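Local coordinates for protein putative oxidoreductase (Salmonella enterica subsp. enterica serovar Typhimurium, PDB 3NX4) that binds NADP and probably works as an NADPH-dependent acryloyl-CoA reductase of the medium-chain dehydrogenase/reductase family, at residues V159-G171 / A280-A292. Numbering follows the deposited sequence.
Sequences VGSTAVALLHKLG and ARLVKDLPESFYA. With NAP (NADP nicotinamide-adenine-dinucleotide phosphate), chain C.
Asp285 OD1 is held by two lysines at once: Lys169 NZ reaches it from the facing helix at 2.9 Å, on the anti side and 34° out of the carboxylate plane, while Lys284 NZ takes the syn side. The other oxygen, OD2, accepts two bonds from Arg281, whose NE lies 2.8 Å from Asp285 OD2 and whose NH2 adds a second; with the lysines on OD1, this side-on grip probably restrains the carboxylate's rotation. Arg281 NH1 forms a salt bridge with Glu139 of helix 118-140. A long, flexible lysine suits its place: with CG of Lys169 anti to the backbone N (chi1 -172°) and the chain bent at chi2, its methylenes bury Asp285 O, CG of Lys169 lying 3.2 Å from it, and that oxygen has no hydrogen-bond partner in the model. Leu170 covers the network's flank, its CD2 against Asp285 OD2 and its CD1 at the guanidinium edge.

Deeper in, the contact is apolar. Leu166 CD2 meets Leu286 CD2 at 3.7 Å and also rests on Asp285 CB. Small Ala165 leaves room for Phe290, whose CD1 lies 3.6 Å from Ala165 CB, and Leu286 CD2 lies over one face of that ring, toward its rim. Thr162 sets its methyl against Leu286, while its OG1 bonds back to Gly158 O.

Helix 158-169 follows the first Rossmann-fold strand, 150-152; in its first turn Val159 N donates to NADP phosphate oxygen O2N at 2.8 Å, nearly straight (174°). Among three cationic side chains Asp285 is probably ionised, and the network probably ties the C-terminal ends of helices 158-169 and 272-285 together beside the apolar packing.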
# COMPACT_ATOMS: atom_id res chain seq x y z
N VAL A 159 17.96 -0.48 -10.28
CA VAL A 159 17.26 0.03 -9.09
C VAL A 159 17.77 -0.75 -7.86
O VAL A 159 18.09 -0.17 -6.81
CB VAL A 159 15.73 -0.15 -9.22
CG1 VAL A 159 15.02 0.18 -7.90
CG2 VAL A 159 15.16 0.73 -10.36
N GLY A 160 17.85 -2.07 -8.00
CA GLY A 160 18.26 -2.92 -6.89
C GLY A 160 19.65 -2.62 -6.36
O GLY A 160 19.86 -2.57 -5.16
N SER A 161 20.61 -2.41 -7.26
CA SER A 161 21.97 -2.11 -6.82
C SER A 161 22.00 -0.82 -6.01
O SER A 161 22.63 -0.75 -4.96
CB SER A 161 22.92 -1.98 -8.03
OG SER A 161 23.09 -3.23 -8.68
N THR A 162 21.32 0.20 -6.52
CA THR A 162 21.30 1.50 -5.86
C THR A 162 20.63 1.35 -4.49
O THR A 162 21.10 1.89 -3.48
CB THR A 162 20.57 2.57 -6.69
OG1 THR A 162 20.99 2.49 -8.06
CG2 THR A 162 20.89 3.98 -6.16
N ALA A 163 19.52 0.62 -4.47
CA ALA A 163 18.76 0.41 -3.23
C ALA A 163 19.62 -0.25 -2.15
O ALA A 163 19.59 0.14 -0.98
CB ALA A 163 17.53 -0.45 -3.52
N VAL A 164 20.36 -1.28 -2.54
CA VAL A 164 21.20 -2.02 -1.59
C VAL A 164 22.25 -1.05 -1.02
O VAL A 164 22.45 -0.98 0.20
CB VAL A 164 21.88 -3.22 -2.28
CG1 VAL A 164 23.03 -3.81 -1.41
CG2 VAL A 164 20.84 -4.30 -2.65
N ALA A 165 22.87 -0.27 -1.90
CA ALA A 165 23.92 0.67 -1.51
C ALA A 165 23.40 1.76 -0.59
O ALA A 165 24.06 2.12 0.39
CB ALA A 165 24.57 1.29 -2.75
N LEU A 166 22.23 2.29 -0.90
CA LEU A 166 21.59 3.31 -0.06
C LEU A 166 21.22 2.76 1.32
O LEU A 166 21.59 3.34 2.34
CB LEU A 166 20.33 3.86 -0.73
CG LEU A 166 20.57 4.72 -1.97
CD1 LEU A 166 19.25 4.98 -2.67
CD2 LEU A 166 21.26 6.03 -1.58
N LEU A 167 20.49 1.65 1.35
CA LEU A 167 20.07 1.05 2.61
C LEU A 167 21.29 0.70 3.45
O LEU A 167 21.29 0.89 4.66
CB LEU A 167 19.24 -0.22 2.38
CG LEU A 167 17.86 0.02 1.73
CD1 LEU A 167 17.27 -1.30 1.22
CD2 LEU A 167 16.90 0.75 2.68
N HIS A 168 22.33 0.19 2.81
CA HIS A 168 23.55 -0.14 3.53
C HIS A 168 24.15 1.12 4.19
O HIS A 168 24.52 1.11 5.36
CB HIS A 168 24.58 -0.77 2.60
CG HIS A 168 25.87 -1.08 3.28
ND1 HIS A 168 25.98 -2.01 4.30
CD2 HIS A 168 27.12 -0.57 3.10
CE1 HIS A 168 27.23 -2.06 4.71
NE2 HIS A 168 27.94 -1.20 4.00
N LYS A 169 24.26 2.19 3.42
CA LYS A 169 24.82 3.44 3.93
C LYS A 169 23.99 3.97 5.09
O LYS A 169 24.53 4.49 6.07
CB LYS A 169 24.87 4.51 2.83
CG LYS A 169 25.62 5.77 3.24
CD LYS A 169 24.66 6.79 3.88
CE LYS A 169 25.35 8.15 4.12
NZ LYS A 169 24.40 9.13 4.73
N LEU A 170 22.67 3.85 4.97
CA LEU A 170 21.75 4.37 5.96
C LEU A 170 21.68 3.52 7.22
O LEU A 170 20.98 3.87 8.17
CB LEU A 170 20.35 4.56 5.37
CG LEU A 170 20.36 5.69 4.33
CD1 LEU A 170 19.16 5.63 3.40
CD2 LEU A 170 20.50 7.09 5.00
N GLY A 171 22.40 2.40 7.23
CA GLY A 171 22.50 1.58 8.43
C GLY A 171 21.56 0.37 8.52
O GLY A 171 21.52 -0.29 9.56
N ALA A 280 18.99 15.60 -3.96
CA ALA A 280 19.79 16.04 -2.83
C ALA A 280 20.16 14.86 -1.91
O ALA A 280 21.29 14.78 -1.43
CB ALA A 280 19.04 17.11 -2.05
N ARG A 281 19.23 13.94 -1.68
CA ARG A 281 19.50 12.78 -0.81
C ARG A 281 20.51 11.83 -1.44
O ARG A 281 21.39 11.29 -0.77
CB ARG A 281 18.21 12.02 -0.46
CG ARG A 281 17.29 12.71 0.59
CD ARG A 281 17.83 12.59 2.01
NE ARG A 281 18.13 11.20 2.40
CZ ARG A 281 17.24 10.36 2.93
NH1 ARG A 281 16.00 10.75 3.14
NH2 ARG A 281 17.61 9.11 3.25
N LEU A 282 20.37 11.60 -2.75
CA LEU A 282 21.32 10.78 -3.48
C LEU A 282 22.76 11.30 -3.34
O LEU A 282 23.68 10.54 -3.06
CB LEU A 282 20.93 10.69 -4.96
CG LEU A 282 19.75 9.74 -5.24
CD1 LEU A 282 19.14 10.08 -6.59
CD2 LEU A 282 20.21 8.27 -5.20
N VAL A 283 22.94 12.60 -3.53
CA VAL A 283 24.28 13.16 -3.42
C VAL A 283 24.83 12.86 -2.03
O VAL A 283 26.01 12.56 -1.86
CB VAL A 283 24.28 14.67 -3.69
CG1 VAL A 283 25.64 15.26 -3.38
CG2 VAL A 283 23.89 14.93 -5.14
N LYS A 284 23.96 12.92 -1.03
CA LYS A 284 24.38 12.70 0.35
C LYS A 284 24.59 11.22 0.68
O LYS A 284 25.53 10.87 1.39
CB LYS A 284 23.36 13.32 1.31
CG LYS A 284 23.67 13.10 2.78
CD LYS A 284 22.63 13.77 3.68
CE LYS A 284 21.25 13.10 3.55
NZ LYS A 284 21.14 11.79 4.26
N ASP A 285 23.72 10.35 0.16
CA ASP A 285 23.63 8.98 0.67
C ASP A 285 24.33 7.88 -0.14
O ASP A 285 24.55 6.79 0.38
CB ASP A 285 22.16 8.62 0.93
CG ASP A 285 21.57 9.41 2.07
OD1 ASP A 285 22.35 9.93 2.90
OD2 ASP A 285 20.33 9.52 2.16
N LEU A 286 24.69 8.16 -1.39
CA LEU A 286 25.48 7.19 -2.16
C LEU A 286 26.97 7.37 -1.93
O LEU A 286 27.50 8.46 -2.16
CB LEU A 286 25.19 7.28 -3.66
CG LEU A 286 24.00 6.57 -4.27
CD1 LEU A 286 24.04 6.74 -5.78
CD2 LEU A 286 24.01 5.08 -3.91
N PRO A 287 27.66 6.31 -1.49
CA PRO A 287 29.11 6.38 -1.33
C PRO A 287 29.82 6.49 -2.68
O PRO A 287 29.30 5.98 -3.67
CB PRO A 287 29.46 5.04 -0.67
CG PRO A 287 28.35 4.12 -1.06
CD PRO A 287 27.11 4.98 -1.15
N GLU A 288 30.98 7.14 -2.70
CA GLU A 288 31.78 7.27 -3.91
C GLU A 288 32.05 5.91 -4.54
O GLU A 288 32.06 5.77 -5.77
CB GLU A 288 33.12 7.96 -3.59
CG GLU A 288 34.22 7.68 -4.60
CD GLU A 288 33.86 8.13 -6.00
OE1 GLU A 288 33.44 9.30 -6.16
OE2 GLU A 288 34.00 7.32 -6.95
N SER A 289 32.26 4.91 -3.70
CA SER A 289 32.56 3.57 -4.17
C SER A 289 31.45 3.01 -5.07
O SER A 289 31.71 2.15 -5.91
CB SER A 289 32.80 2.63 -2.99
OG SER A 289 31.61 2.44 -2.24
N PHE A 290 30.22 3.48 -4.88
CA PHE A 290 29.09 2.92 -5.62
C PHE A 290 29.22 3.17 -7.12
O PHE A 290 28.98 2.28 -7.94
CB PHE A 290 27.76 3.52 -5.14
CG PHE A 290 26.61 3.22 -6.04
CD1 PHE A 290 25.96 1.99 -5.97
CD2 PHE A 290 26.18 4.14 -6.99
CE1 PHE A 290 24.90 1.70 -6.81
CE2 PHE A 290 25.13 3.85 -7.83
CZ PHE A 290 24.49 2.63 -7.74
N TYR A 291 29.59 4.39 -7.48
CA TYR A 291 29.67 4.80 -8.88
C TYR A 291 30.69 3.94 -9.65
O TYR A 291 30.45 3.53 -10.79
CB TYR A 291 30.03 6.29 -8.97
CG TYR A 291 29.05 7.19 -8.23
CD1 TYR A 291 27.83 7.53 -8.80
CD2 TYR A 291 29.35 7.69 -6.97
CE1 TYR A 291 26.93 8.35 -8.13
CE2 TYR A 291 28.46 8.52 -6.29
CZ TYR A 291 27.25 8.84 -6.87
OH TYR A 291 26.35 9.67 -6.21
N ALA A 292 31.81 3.64 -9.01
CA ALA A 292 32.80 2.74 -9.58
C ALA A 292 32.31 1.28 -9.69
O ALA A 292 32.50 0.62 -10.71
CB ALA A 292 34.10 2.81 -8.79
PA NAP C . 17.16 -4.27 -14.28
O1A NAP C . 18.47 -3.61 -14.14
O2A NAP C . 16.94 -5.12 -15.46
O5B NAP C . 16.80 -5.07 -12.94
C5B NAP C . 15.76 -6.01 -12.97
C4B NAP C . 16.25 -7.17 -12.12
O4B NAP C . 15.18 -8.06 -11.92
C3B NAP C . 17.36 -7.97 -12.80
O3B NAP C . 18.63 -7.49 -12.41
C2B NAP C . 17.14 -9.37 -12.28
O2B NAP C . 17.84 -9.48 -11.06
C1B NAP C . 15.65 -9.40 -11.95
N9A NAP C . 14.88 -10.10 -12.99
C8A NAP C . 14.97 -9.96 -14.35
N7A NAP C . 14.05 -10.78 -14.92
C5A NAP C . 13.37 -11.42 -13.95
C6A NAP C . 12.35 -12.36 -13.97
N6A NAP C . 11.84 -12.79 -15.12
N1A NAP C . 11.85 -12.83 -12.78
C2A NAP C . 12.37 -12.40 -11.58
N3A NAP C . 13.39 -11.47 -11.56
C4A NAP C . 13.88 -11.00 -12.73
O3 NAP C . 16.00 -3.14 -14.30
PN NAP C . 15.94 -1.72 -13.57
O1N NAP C . 16.32 -0.64 -14.51
O2N NAP C . 16.68 -1.87 -12.30
O5D NAP C . 14.36 -1.66 -13.29
C5D NAP C . 13.79 -2.63 -12.44
C4D NAP C . 12.28 -2.63 -12.60
O4D NAP C . 11.78 -1.39 -12.15
C3D NAP C . 11.87 -2.74 -14.06
O3D NAP C . 10.69 -3.51 -14.15
C2D NAP C . 11.58 -1.32 -14.48
O2D NAP C . 10.60 -1.26 -15.48
C1D NAP C . 11.05 -0.75 -13.17
N1N NAP C . 11.20 0.70 -13.04
C2N NAP C . 10.06 1.45 -12.90
C3N NAP C . 10.13 2.83 -12.75
C7N NAP C . 8.95 3.50 -12.09
O7N NAP C . 8.59 4.81 -12.45
N7N NAP C . 8.26 2.82 -11.18
C4N NAP C . 11.38 3.45 -12.73
C5N NAP C . 12.53 2.67 -12.87
C6N NAP C . 12.43 1.29 -13.01
P2B NAP C . 18.53 -10.88 -10.62
O1X NAP C . 19.46 -10.57 -9.49
O2X NAP C . 17.46 -11.84 -10.15
O3X NAP C . 19.27 -11.43 -11.81